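Local coordinates for protein membrane-bound lysozyme inhibitor of C-type lysozyme (Pseudomonas aeruginosa, PDB 3F6Z) that specifically inhibits C-type lysozymes and is made as a lipoprotein of the bacterial outer membrane, at residues L8-D13 / Q34-G39; R29-Q34 / V45-D50; L54-V59 / Y67-Y72. One frame throughout, in Å; residues are numbered along the deposited sequence.

Overall arrangement
Interactions 2 and 3 show how an antiparallel barrel is assembled from neighbouring strands, while interaction 1 sets the segment around strand 6-10 against the end of strand 30-38. Interactions 1 and 2 share strand 30-38 and Gln34, with centres about 20 Å apart on opposite sides of the chain's centre. Interaction 2 pairs that strand with 41-49. The next strand along the sheet, 52-59, enters interaction 3, centred about 13 Å from interaction 2; Val46 CB meets Phe56 CE1 at 3.5 Å. Interactions 1 and 3 both touch the second subunit. Residues inferred to act directly in lysozyme active-site inhibition lie outside interaction 3, with side-chain distances of about 10 Å (Lys77 to Tyr67) and 11 Å (Ser63 to Asn58).

Interaction 1 (L8-D13 / Q34-G39); sequences LALPGD and QYLNKG
Lys38, near the end of strand 30-38, reaches across to Leu10, Pro11 and Gly12, in the segment that follows on from strand 6-10. Its CG stands anti to the backbone N (chi1 178°), and the next two torsions are also extended. The side chain packs against Leu16 of the neighbouring strand 16-25. Farther out, CD lies 3.5 Å from Leu10 CB and also meets Leu10 CD1, the two side chains crossing obliquely. CE then comes among backbone oxygens, 3.3 Å from Pro11 O and close to Gly12 O as well. The chain finally bends at chi4 (65°), and NZ donates to Gly12 O at 3.1 Å from above the carbonyl plane. The ammonium group also bonds Ala14 O and forms a salt bridge with Asp6 of the second subunit.

Leu10 CD1 packs against Leu36 CD2 at 4.3 Å, and a water sits 2.7 Å from Lys38 O and equally near Pro11 O. Strand 6-10 meanwhile pairs with a strand of the second subunit, continuing the sheet across the interface. The lysine is thus amphipathic in use: its methylenes pack on leucine, while its buried charge is met by two loop carbonyls and a carboxylate, which would be expected to favour the protonated form.

Interaction 2 (R29-Q34 / V45-D50); sequences RKFTVQ and VVPVSD
The beta hairpin of strands 30-38 and 41-49, two neighbours in the antiparallel barrel, brings Gln34 opposite Val45 as a hydrogen-bonded pair. Val45 N donates to Gln34 O at 2.9 Å, and Gln34 N returns a longer bond of 3.3 Å to Val45 O. From here toward Arg29 the backbones diverge, and side chains take over the contact. Val33 CG2 packs on Val46 CG2 at 3.8 Å. Where the strands part, a water donates to Thr32 O and, weakly, to Val45 O. Pro47 has no amide hydrogen to offer the partner strand; instead its CD lies 3.4 Å from Thr32 O, while its CG touches Phe31 CB at 3.5 Å. A chi1 of 47° puts Phe31 CG between backbone N and carbonyl carbon, where it also meets Pro47 CG.

Arg29 spans the widest part of the gap. Its guanidinium lies between Ser49 CA over one face and Phe31 CD1 over the opposite face, both offset toward the rim, an arrangement that limits tilting of the flat group. At its edge, NH2 gives Pro47 O a nearly straight bond of 2.6 Å (167° at the hydrogen), with the oxygen only 2° out of the guanidinium plane; NH1 adds a weak second bond to the same oxygen.

Interaction 3 (L54-V59 / Y67-Y72); sequences LVFSNV and YAAGQY
Leu54 opens the contact between strands 52-59 and 65-69, a beta hairpin of the barrel: its CB faces Ala69 CB, and its CD1 reaches Tyr72 CD2 at 3.8 Å, the two side chains crossing at about a right angle. The CB of Val55 points away from 67-72, yet its carbonyl oxygen lies 3.6 Å from Ala69 CB and accepts a hydrogen bond from Ser57 OG of the second subunit.

Phe56 follows, and its ring takes several contacts. With CG anti to its carbonyl carbon (chi1 -70°), the ring lies under Ala69 CB, which sits 3.6 Å from the ring centroid and 14° off the normal, a CH-pi contact over the face. Tyr72 CB comes to the ring edge, 3.7 Å from Phe56 CE2, and Phe56 CB meets Tyr67 CB. Ser57 pairs with Ala68 through two backbone bonds, Ser57 N to Ala68 O at 3.0 Å and Ala68 N to Ser57 O at 2.9 Å. Asn58 forms the adjoining non-hydrogen-bonded pair with Tyr67, its CB 3.9 Å from Tyr67 CD1. Last, Val59 CG1 packs on Ala68 CB.

Beyond the pairing, a type II' turn from Ala69 to Tyr72, with Gly70 at positive phi, returns Tyr72 to the Phe56 ring. Backbone bonds set the register at Ser57 and Ala68, while apolar carbons pack on both faces: Phe56 with Ala69 and Tyr72 on one, Val59 with Ala68 on the other.

Interaction 1 (L8-D13 / Q34-G39)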
ATOM      1  N   LEU B   8       7.792  19.805   7.598  1.00 29.95           N
ATOM      2  CA  LEU B   8       6.808  19.107   8.414  1.00 29.83           C
ATOM      3  C   LEU B   8       7.491  18.629   9.684  1.00 29.94           C
ATOM      4  O   LEU B   8       8.611  18.120   9.641  1.00 30.16           O
ATOM      5  CB  LEU B   8       6.237  17.901   7.670  1.00 30.03           C
ATOM      6  CG  LEU B   8       5.447  16.920   8.545  1.00 30.63           C
ATOM      7  CD1 LEU B   8       4.223  17.605   9.143  1.00 30.16           C
ATOM      8  CD2 LEU B   8       5.035  15.722   7.711  1.00 30.23           C
ATOM      9  N   ALA B   9       6.824  18.792  10.817  1.00 30.99           N
ATOM     10  CA  ALA B   9       7.396  18.351  12.083  1.00 30.98           C
ATOM     11  C   ALA B   9       7.145  16.860  12.242  1.00 30.46           C
ATOM     12  O   ALA B   9       6.007  16.409  12.136  1.00 31.00           O
ATOM     13  CB  ALA B   9       6.762  19.112  13.239  1.00 31.50           C
ATOM     14  N   LEU B  10       8.206  16.095  12.472  1.00 29.27           N
ATOM     15  CA  LEU B  10       8.074  14.655  12.661  1.00 29.42           C
ATOM     16  C   LEU B  10       7.723  14.410  14.129  1.00 29.79           C
ATOM     17  O   LEU B  10       8.376  14.935  15.025  1.00 31.29           O
ATOM     18  CB  LEU B  10       9.380  13.949  12.290  1.00 27.52           C
ATOM     19  CG  LEU B  10       9.864  14.181  10.853  1.00 26.77           C
ATOM     20  CD1 LEU B  10      11.194  13.487  10.646  1.00 26.45           C
ATOM     21  CD2 LEU B  10       8.836  13.657   9.864  1.00 28.05           C
ATOM     22  N   PRO B  11       6.684  13.600  14.390  1.00 30.23           N
ATOM     23  CA  PRO B  11       6.217  13.277  15.742  1.00 30.26           C
ATOM     24  C   PRO B  11       7.170  12.508  16.660  1.00 31.84           C
ATOM     25  O   PRO B  11       7.975  11.693  16.208  1.00 30.60           O
ATOM     26  CB  PRO B  11       4.940  12.492  15.476  1.00 30.64           C
ATOM     27  CG  PRO B  11       5.288  11.750  14.230  1.00 30.11           C
ATOM     28  CD  PRO B  11       5.929  12.827  13.386  1.00 28.97           C
ATOM     29  N   GLY B  12       7.056  12.776  17.958  1.00 32.82           N
ATOM     30  CA  GLY B  12       7.875  12.089  18.935  1.00 33.85           C
ATOM     31  C   GLY B  12       9.225  12.704  19.221  1.00 34.64           C
ATOM     32  O   GLY B  12       9.696  13.582  18.500  1.00 34.84           O
ATOM     33  N   ASP B  13       9.855  12.213  20.284  1.00 36.44           N
ATOM     34  CA  ASP B  13      11.160  12.696  20.714  1.00 38.35           C
ATOM     35  C   ASP B  13      12.277  11.721  20.360  1.00 37.70           C
ATOM     36  O   ASP B  13      13.418  11.897  20.784  1.00 37.33           O
ATOM     37  CB  ASP B  13      11.140  12.939  22.226  1.00 40.73           C
ATOM     38  CG  ASP B  13      10.150  14.017  22.628  1.00 43.84           C
ATOM     39  OD1 ASP B  13       9.915  14.195  23.844  1.00 46.80           O
ATOM     40  OD2 ASP B  13       9.608  14.696  21.726  1.00 44.95           O
ATOM     41  N   GLN B  34      16.501  10.336  -0.058  1.00 21.52           N
ATOM     42  CA  GLN B  34      16.780  10.725   1.312  1.00 22.61           C
ATOM     43  C   GLN B  34      15.967   9.833   2.236  1.00 21.79           C
ATOM     44  O   GLN B  34      14.745   9.739   2.112  1.00 22.02           O
ATOM     45  CB  GLN B  34      16.431  12.194   1.576  1.00 24.11           C
ATOM     46  CG  GLN B  34      16.856  12.637   2.968  1.00 30.53           C
ATOM     47  CD  GLN B  34      16.584  14.098   3.253  1.00 34.29           C
ATOM     48  OE1 GLN B  34      15.434  14.530   3.335  1.00 35.72           O
ATOM     49  NE2 GLN B  34      17.651  14.873   3.410  1.00 37.39           N
ATOM     50  N   TYR B  35      16.651   9.166   3.153  1.00 20.29           N
ATOM     51  CA  TYR B  35      15.981   8.293   4.097  1.00 19.85           C
ATOM     52  C   TYR B  35      15.887   8.984   5.442  1.00 20.79           C
ATOM     53  O   TYR B  35      16.849   9.605   5.897  1.00 22.86           O
ATOM     54  CB  TYR B  35      16.743   6.968   4.222  1.00 18.16           C
ATOM     55  CG  TYR B  35      16.679   6.141   2.962  1.00 16.42           C
ATOM     56  CD1 TYR B  35      15.489   5.523   2.577  1.00 16.40           C
ATOM     57  CD2 TYR B  35      17.789   6.014   2.126  1.00 16.34           C
ATOM     58  CE1 TYR B  35      15.401   4.804   1.393  1.00 16.74           C
ATOM     59  CE2 TYR B  35      17.712   5.293   0.931  1.00 16.83           C
ATOM     60  CZ  TYR B  35      16.514   4.693   0.575  1.00 16.89           C
ATOM     61  OH  TYR B  35      16.413   3.996  -0.597  1.00 19.61           O
ATOM     62  N   LEU B  36      14.717   8.892   6.064  1.00 20.24           N
ATOM     63  CA  LEU B  36      14.494   9.492   7.371  1.00 20.86           C
ATOM     64  C   LEU B  36      13.865   8.460   8.293  1.00 20.85           C
ATOM     65  O   LEU B  36      12.769   7.965   8.030  1.00 19.54           O
ATOM     66  CB  LEU B  36      13.583  10.722   7.273  1.00 21.05           C
ATOM     67  CG  LEU B  36      14.101  11.905   6.447  1.00 24.27           C
ATOM     68  CD1 LEU B  36      13.587  11.788   5.013  1.00 25.13           C
ATOM     69  CD2 LEU B  36      13.625  13.214   7.065  1.00 24.77           C
ATOM     70  N   ASN B  37      14.581   8.137   9.366  1.00 19.68           N
ATOM     71  CA  ASN B  37      14.121   7.169  10.347  1.00 19.80           C
ATOM     72  C   ASN B  37      14.040   7.822  11.723  1.00 19.41           C
ATOM     73  O   ASN B  37      15.051   8.267  12.277  1.00 19.74           O
ATOM     74  CB  ASN B  37      15.078   5.976  10.401  1.00 19.13           C
ATOM     75  CG  ASN B  37      15.284   5.333   9.043  1.00 20.03           C
ATOM     76  OD1 ASN B  37      16.421   5.153   8.597  1.00 22.84           O
ATOM     77  ND2 ASN B  37      14.189   4.981   8.378  1.00 16.93           N
ATOM     78  N   LYS B  38      12.832   7.875  12.267  1.00 18.85           N
ATOM     79  CA  LYS B  38      12.604   8.472  13.573  1.00 18.08           C
ATOM     80  C   LYS B  38      11.493   7.727  14.303  1.00 16.10           C
ATOM     81  O   LYS B  38      10.317   7.909  14.009  1.00 17.27           O
ATOM     82  CB  LYS B  38      12.232   9.948  13.400  1.00 19.93           C
ATOM     83  CG  LYS B  38      11.920  10.687  14.690  1.00 21.40           C
ATOM     84  CD  LYS B  38      11.554  12.139  14.397  1.00 22.68           C
ATOM     85  CE  LYS B  38      11.045  12.860  15.644  1.00 24.53           C
ATOM     86  NZ  LYS B  38      12.090  12.990  16.702  1.00 24.36           N
ATOM     87  N   GLY B  39      11.866   6.884  15.255  1.00 16.34           N
ATOM     88  CA  GLY B  39      10.865   6.136  16.001  1.00 18.66           C
ATOM     89  C   GLY B  39      10.021   5.239  15.112  1.00 17.85           C
ATOM     90  O   GLY B  39      10.554   4.473  14.313  1.00 17.28           O
TER
HETATM   91  O   HOH W   1       8.675  10.046  14.125  1.00 22.94           O

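Interaction 2 (R29-Q34 / V45-D50)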
ATOM      1  N   ARG B  29      18.356   5.779 -15.524  1.00 38.70           N
ATOM      2  CA  ARG B  29      18.110   6.793 -14.507  1.00 39.04           C
ATOM      3  C   ARG B  29      19.121   6.764 -13.375  1.00 38.66           C
ATOM      4  O   ARG B  29      19.604   5.700 -12.976  1.00 38.88           O
ATOM      5  CB  ARG B  29      16.713   6.643 -13.903  1.00 39.40           C
ATOM      6  CG  ARG B  29      15.556   7.024 -14.807  1.00 38.59           C
ATOM      7  CD  ARG B  29      14.339   7.282 -13.942  1.00 40.16           C
ATOM      8  NE  ARG B  29      14.595   8.388 -13.018  1.00 39.10           N
ATOM      9  CZ  ARG B  29      13.983   8.559 -11.850  1.00 39.85           C
ATOM     10  NH1 ARG B  29      13.067   7.693 -11.438  1.00 39.55           N
ATOM     11  NH2 ARG B  29      14.287   9.604 -11.090  1.00 38.92           N
ATOM     12  N   LYS B  30      19.429   7.949 -12.864  1.00 37.49           N
ATOM     13  CA  LYS B  30      20.358   8.108 -11.759  1.00 36.70           C
ATOM     14  C   LYS B  30      19.810   9.230 -10.884  1.00 35.85           C
ATOM     15  O   LYS B  30      19.591  10.350 -11.354  1.00 34.47           O
ATOM     16  CB  LYS B  30      21.749   8.471 -12.277  1.00 39.30           C
ATOM     17  CG  LYS B  30      22.273   7.527 -13.341  1.00 41.78           C
ATOM     18  CD  LYS B  30      23.779   7.663 -13.531  1.00 43.54           C
ATOM     19  CE  LYS B  30      24.263   6.748 -14.647  1.00 43.81           C
ATOM     20  NZ  LYS B  30      25.749   6.617 -14.692  1.00 46.02           N
ATOM     21  N   PHE B  31      19.576   8.921  -9.614  1.00 33.33           N
ATOM     22  CA  PHE B  31      19.034   9.901  -8.685  1.00 29.64           C
ATOM     23  C   PHE B  31      19.516   9.642  -7.276  1.00 26.44           C
ATOM     24  O   PHE B  31      20.260   8.704  -7.027  1.00 25.53           O
ATOM     25  CB  PHE B  31      17.510   9.855  -8.707  1.00 29.11           C
ATOM     26  CG  PHE B  31      16.949   8.468  -8.618  1.00 28.42           C
ATOM     27  CD1 PHE B  31      16.772   7.703  -9.766  1.00 29.04           C
ATOM     28  CD2 PHE B  31      16.624   7.910  -7.385  1.00 27.93           C
ATOM     29  CE1 PHE B  31      16.279   6.391  -9.689  1.00 28.64           C
ATOM     30  CE2 PHE B  31      16.134   6.604  -7.299  1.00 28.09           C
ATOM     31  CZ  PHE B  31      15.961   5.845  -8.458  1.00 27.51           C
ATOM     32  N   THR B  32      19.071  10.487  -6.358  1.00 26.64           N
ATOM     33  CA  THR B  32      19.443  10.388  -4.956  1.00 25.55           C
ATOM     34  C   THR B  32      18.194  10.355  -4.095  1.00 24.55           C
ATOM     35  O   THR B  32      17.254  11.109  -4.325  1.00 22.51           O
ATOM     36  CB  THR B  32      20.297  11.595  -4.521  1.00 26.76           C
ATOM     37  OG1 THR B  32      21.475  11.660  -5.335  1.00 27.42           O
ATOM     38  CG2 THR B  32      20.697  11.467  -3.052  1.00 26.05           C
ATOM     39  N   VAL B  33      18.204   9.482  -3.093  1.00 24.27           N
ATOM     40  CA  VAL B  33      17.075   9.329  -2.190  1.00 22.65           C
ATOM     41  C   VAL B  33      17.451   9.758  -0.779  1.00 23.22           C
ATOM     42  O   VAL B  33      18.589   9.576  -0.346  1.00 24.08           O
ATOM     43  CB  VAL B  33      16.608   7.849  -2.145  1.00 23.48           C
ATOM     44  CG1 VAL B  33      15.581   7.645  -1.027  1.00 22.73           C
ATOM     45  CG2 VAL B  33      16.016   7.447  -3.489  1.00 22.37           C
ATOM     46  N   GLN B  34      16.501  10.336  -0.058  1.00 21.52           N
ATOM     47  CA  GLN B  34      16.780  10.725   1.312  1.00 22.61           C
ATOM     48  C   GLN B  34      15.967   9.833   2.236  1.00 21.79           C
ATOM     49  O   GLN B  34      14.745   9.739   2.112  1.00 22.02           O
ATOM     50  CB  GLN B  34      16.431  12.194   1.576  1.00 24.11           C
ATOM     51  CG  GLN B  34      16.856  12.637   2.968  1.00 30.53           C
ATOM     52  CD  GLN B  34      16.584  14.098   3.253  1.00 34.29           C
ATOM     53  OE1 GLN B  34      15.434  14.530   3.335  1.00 35.72           O
ATOM     54  NE2 GLN B  34      17.651  14.873   3.410  1.00 37.39           N
ATOM     55  N   VAL B  45      12.320   9.870   0.539  1.00 15.49           N
ATOM     56  CA  VAL B  45      11.947  10.910  -0.410  1.00 14.74           C
ATOM     57  C   VAL B  45      12.573  10.487  -1.730  1.00 15.65           C
ATOM     58  O   VAL B  45      13.796  10.480  -1.888  1.00 15.03           O
ATOM     59  CB  VAL B  45      12.481  12.302   0.046  1.00 15.91           C
ATOM     60  CG1 VAL B  45      11.978  13.392  -0.884  1.00 11.83           C
ATOM     61  CG2 VAL B  45      12.021  12.588   1.477  1.00 12.59           C
ATOM     62  N   VAL B  46      11.725  10.129  -2.683  1.00 15.17           N
ATOM     63  CA  VAL B  46      12.220   9.637  -3.949  1.00 16.38           C
ATOM     64  C   VAL B  46      11.762  10.371  -5.182  1.00 19.40           C
ATOM     65  O   VAL B  46      10.577  10.649  -5.348  1.00 17.50           O
ATOM     66  CB  VAL B  46      11.813   8.158  -4.161  1.00 16.46           C
ATOM     67  CG1 VAL B  46      12.425   7.641  -5.444  1.00 16.86           C
ATOM     68  CG2 VAL B  46      12.216   7.312  -2.958  1.00 16.84           C
ATOM     69  N   PRO B  47      12.708  10.719  -6.061  1.00 23.77           N
ATOM     70  CA  PRO B  47      12.309  11.409  -7.290  1.00 25.88           C
ATOM     71  C   PRO B  47      11.958  10.290  -8.278  1.00 27.48           C
ATOM     72  O   PRO B  47      12.837   9.693  -8.911  1.00 28.87           O
ATOM     73  CB  PRO B  47      13.566  12.186  -7.683  1.00 25.25           C
ATOM     74  CG  PRO B  47      14.680  11.306  -7.165  1.00 26.87           C
ATOM     75  CD  PRO B  47      14.152  10.886  -5.802  1.00 25.21           C
ATOM     76  N   VAL B  48      10.667   9.983  -8.374  1.00 27.17           N
ATOM     77  CA  VAL B  48      10.198   8.930  -9.264  1.00 28.46           C
ATOM     78  C   VAL B  48      10.400   9.331 -10.720  1.00 30.07           C
ATOM     79  O   VAL B  48      10.245   8.512 -11.627  1.00 30.24           O
ATOM     80  CB  VAL B  48       8.704   8.611  -9.009  1.00 26.99           C
ATOM     81  CG1 VAL B  48       8.523   8.109  -7.575  1.00 25.19           C
ATOM     82  CG2 VAL B  48       7.861   9.843  -9.245  1.00 24.88           C
ATOM     83  N   SER B  49      10.744  10.599 -10.930  1.00 30.91           N
ATOM     84  CA  SER B  49      10.998  11.129 -12.265  1.00 32.13           C
ATOM     85  C   SER B  49      11.708  12.473 -12.143  1.00 33.81           C
ATOM     86  O   SER B  49      11.957  12.960 -11.037  1.00 32.01           O
ATOM     87  CB  SER B  49       9.692  11.284 -13.063  1.00 30.41           C
ATOM     88  OG  SER B  49       8.854  12.281 -12.519  1.00 29.70           O
ATOM     89  N   ASP B  50      12.029  13.068 -13.286  1.00 34.82           N
ATOM     90  CA  ASP B  50      12.727  14.342 -13.312  1.00 35.79           C
ATOM     91  C   ASP B  50      11.924  15.511 -12.722  1.00 34.09           C
ATOM     92  O   ASP B  50      12.506  16.458 -12.196  1.00 34.40           O
ATOM     93  CB  ASP B  50      13.135  14.657 -14.751  1.00 40.25           C
ATOM     94  CG  ASP B  50      14.188  15.740 -14.834  1.00 42.70           C
ATOM     95  OD1 ASP B  50      13.894  16.891 -14.447  1.00 46.52           O
ATOM     96  OD2 ASP B  50      15.314  15.441 -15.284  1.00 45.56           O
TER
HETATM   97  O   HOH W   2      15.920  13.044  -2.711  1.00 33.18           O

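Interaction 3 (L54-V59 / Y67-Y72)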
ATOM      1  N   LEU B  54       8.455  12.170  -4.626  1.00 19.28           N
ATOM      2  CA  LEU B  54       7.462  11.788  -3.634  1.00 17.33           C
ATOM      3  C   LEU B  54       7.995  11.412  -2.268  1.00 16.70           C
ATOM      4  O   LEU B  54       9.068  10.839  -2.148  1.00 18.09           O
ATOM      5  CB  LEU B  54       6.643  10.610  -4.160  1.00 16.27           C
ATOM      6  CG  LEU B  54       5.939  10.794  -5.508  1.00 20.13           C
ATOM      7  CD1 LEU B  54       5.153   9.529  -5.829  1.00 20.73           C
ATOM      8  CD2 LEU B  54       5.018  11.999  -5.466  1.00 17.95           C
ATOM      9  N   VAL B  55       7.221  11.736  -1.239  1.00 16.78           N
ATOM     10  CA  VAL B  55       7.573  11.384   0.128  1.00 16.65           C
ATOM     11  C   VAL B  55       6.911  10.028   0.373  1.00 15.38           C
ATOM     12  O   VAL B  55       5.692   9.952   0.532  1.00 16.34           O
ATOM     13  CB  VAL B  55       7.000  12.397   1.154  1.00 18.26           C
ATOM     14  CG1 VAL B  55       7.308  11.912   2.585  1.00 17.49           C
ATOM     15  CG2 VAL B  55       7.601  13.794   0.923  1.00 14.64           C
ATOM     16  N   PHE B  56       7.705   8.962   0.382  1.00 15.92           N
ATOM     17  CA  PHE B  56       7.182   7.616   0.614  1.00 14.24           C
ATOM     18  C   PHE B  56       7.182   7.289   2.102  1.00 15.27           C
ATOM     19  O   PHE B  56       8.084   7.693   2.833  1.00 15.44           O
ATOM     20  CB  PHE B  56       8.039   6.559  -0.085  1.00 14.42           C
ATOM     21  CG  PHE B  56       7.949   6.572  -1.582  1.00 13.08           C
ATOM     22  CD1 PHE B  56       8.406   7.667  -2.316  1.00 10.82           C
ATOM     23  CD2 PHE B  56       7.451   5.457  -2.264  1.00 12.65           C
ATOM     24  CE1 PHE B  56       8.377   7.654  -3.705  1.00 11.02           C
ATOM     25  CE2 PHE B  56       7.415   5.428  -3.660  1.00 11.93           C
ATOM     26  CZ  PHE B  56       7.879   6.530  -4.386  1.00 11.16           C
ATOM     27  N   SER B  57       6.175   6.546   2.545  1.00 14.38           N
ATOM     28  CA  SER B  57       6.102   6.148   3.943  1.00 14.68           C
ATOM     29  C   SER B  57       6.309   4.633   4.039  1.00 14.55           C
ATOM     30  O   SER B  57       5.770   3.862   3.250  1.00 14.66           O
ATOM     31  CB  SER B  57       4.751   6.537   4.546  1.00 15.76           C
ATOM     32  OG  SER B  57       4.686   6.141   5.902  1.00 19.83           O
ATOM     33  N   ASN B  58       7.109   4.219   5.008  1.00 14.75           N
ATOM     34  CA  ASN B  58       7.402   2.813   5.212  1.00 15.64           C
ATOM     35  C   ASN B  58       6.140   2.037   5.589  1.00 15.78           C
ATOM     36  O   ASN B  58       5.400   2.438   6.497  1.00 16.68           O
ATOM     37  CB  ASN B  58       8.460   2.678   6.307  1.00 18.04           C
ATOM     38  CG  ASN B  58       8.849   1.246   6.572  1.00 19.04           C
ATOM     39  OD1 ASN B  58       9.383   0.558   5.702  1.00 21.97           O
ATOM     40  ND2 ASN B  58       8.581   0.786   7.782  1.00 21.26           N
ATOM     41  N   VAL B  59       5.891   0.938   4.879  1.00 12.96           N
ATOM     42  CA  VAL B  59       4.729   0.094   5.144  1.00 12.19           C
ATOM     43  C   VAL B  59       5.189  -1.326   5.494  1.00 12.56           C
ATOM     44  O   VAL B  59       6.306  -1.733   5.166  1.00 13.44           O
ATOM     45  CB  VAL B  59       3.761   0.052   3.923  1.00 12.16           C
ATOM     46  CG1 VAL B  59       3.131   1.419   3.714  1.00  9.37           C
ATOM     47  CG2 VAL B  59       4.515  -0.374   2.662  1.00 11.33           C
ATOM     48  N   TYR B  67       8.347   0.907   0.974  1.00 11.94           N
ATOM     49  CA  TYR B  67       7.803   2.257   1.124  1.00 12.52           C
ATOM     50  C   TYR B  67       6.723   2.507   0.067  1.00 13.90           C
ATOM     51  O   TYR B  67       6.836   2.037  -1.070  1.00 11.97           O
ATOM     52  CB  TYR B  67       8.915   3.303   0.946  1.00 13.51           C
ATOM     53  CG  TYR B  67      10.112   3.163   1.873  1.00 14.89           C
ATOM     54  CD1 TYR B  67      10.190   3.897   3.060  1.00 16.94           C
ATOM     55  CD2 TYR B  67      11.194   2.349   1.532  1.00 14.25           C
ATOM     56  CE1 TYR B  67      11.326   3.828   3.884  1.00 17.03           C
ATOM     57  CE2 TYR B  67      12.332   2.272   2.342  1.00 14.53           C
ATOM     58  CZ  TYR B  67      12.393   3.018   3.516  1.00 16.37           C
ATOM     59  OH  TYR B  67      13.524   2.974   4.309  1.00 15.84           O
ATOM     60  N   ALA B  68       5.699   3.280   0.430  1.00 14.02           N
ATOM     61  CA  ALA B  68       4.604   3.560  -0.489  1.00 13.95           C
ATOM     62  C   ALA B  68       4.267   5.041  -0.652  1.00 13.48           C
ATOM     63  O   ALA B  68       4.386   5.830   0.284  1.00 16.42           O
ATOM     64  CB  ALA B  68       3.357   2.796  -0.042  1.00 13.10           C
ATOM     65  N   ALA B  69       3.838   5.400  -1.857  1.00 12.89           N
ATOM     66  CA  ALA B  69       3.435   6.766  -2.185  1.00 14.41           C
ATOM     67  C   ALA B  69       2.832   6.784  -3.585  1.00 14.86           C
ATOM     68  O   ALA B  69       3.349   6.131  -4.496  1.00 14.86           O
ATOM     69  CB  ALA B  69       4.635   7.727  -2.111  1.00 10.95           C
ATOM     70  N   GLY B  70       1.741   7.531  -3.750  1.00 14.13           N
ATOM     71  CA  GLY B  70       1.094   7.621  -5.048  1.00 16.12           C
ATOM     72  C   GLY B  70       0.807   6.245  -5.604  1.00 16.64           C
ATOM     73  O   GLY B  70       0.275   5.385  -4.896  1.00 17.12           O
ATOM     74  N   GLN B  71       1.159   6.020  -6.862  1.00 16.91           N
ATOM     75  CA  GLN B  71       0.947   4.707  -7.468  1.00 21.85           C
ATOM     76  C   GLN B  71       2.234   3.889  -7.451  1.00 20.14           C
ATOM     77  O   GLN B  71       2.332   2.846  -8.088  1.00 22.57           O
ATOM     78  CB  GLN B  71       0.432   4.850  -8.907  1.00 25.22           C
ATOM     79  CG  GLN B  71       0.530   6.256  -9.496  1.00 31.79           C
ATOM     80  CD  GLN B  71       1.792   6.465 -10.302  1.00 34.15           C
ATOM     81  OE1 GLN B  71       1.972   7.502 -10.952  1.00 33.09           O
ATOM     82  NE2 GLN B  71       2.673   5.472 -10.275  1.00 34.92           N
ATOM     83  N   TYR B  72       3.212   4.365  -6.693  1.00 20.62           N
ATOM     84  CA  TYR B  72       4.513   3.712  -6.601  1.00 19.32           C
ATOM     85  C   TYR B  72       4.801   2.977  -5.300  1.00 18.49           C
ATOM     86  O   TYR B  72       4.221   3.263  -4.246  1.00 16.66           O
ATOM     87  CB  TYR B  72       5.629   4.744  -6.788  1.00 19.42           C
ATOM     88  CG  TYR B  72       5.676   5.411  -8.141  1.00 22.53           C
ATOM     89  CD1 TYR B  72       6.251   4.768  -9.240  1.00 22.59           C
ATOM     90  CD2 TYR B  72       5.171   6.701  -8.317  1.00 22.07           C
ATOM     91  CE1 TYR B  72       6.327   5.396 -10.486  1.00 23.84           C
ATOM     92  CE2 TYR B  72       5.237   7.340  -9.553  1.00 25.38           C
ATOM     93  CZ  TYR B  72       5.815   6.683 -10.634  1.00 26.33           C
ATOM     94  OH  TYR B  72       5.863   7.314 -11.856  1.00 26.38           O
TER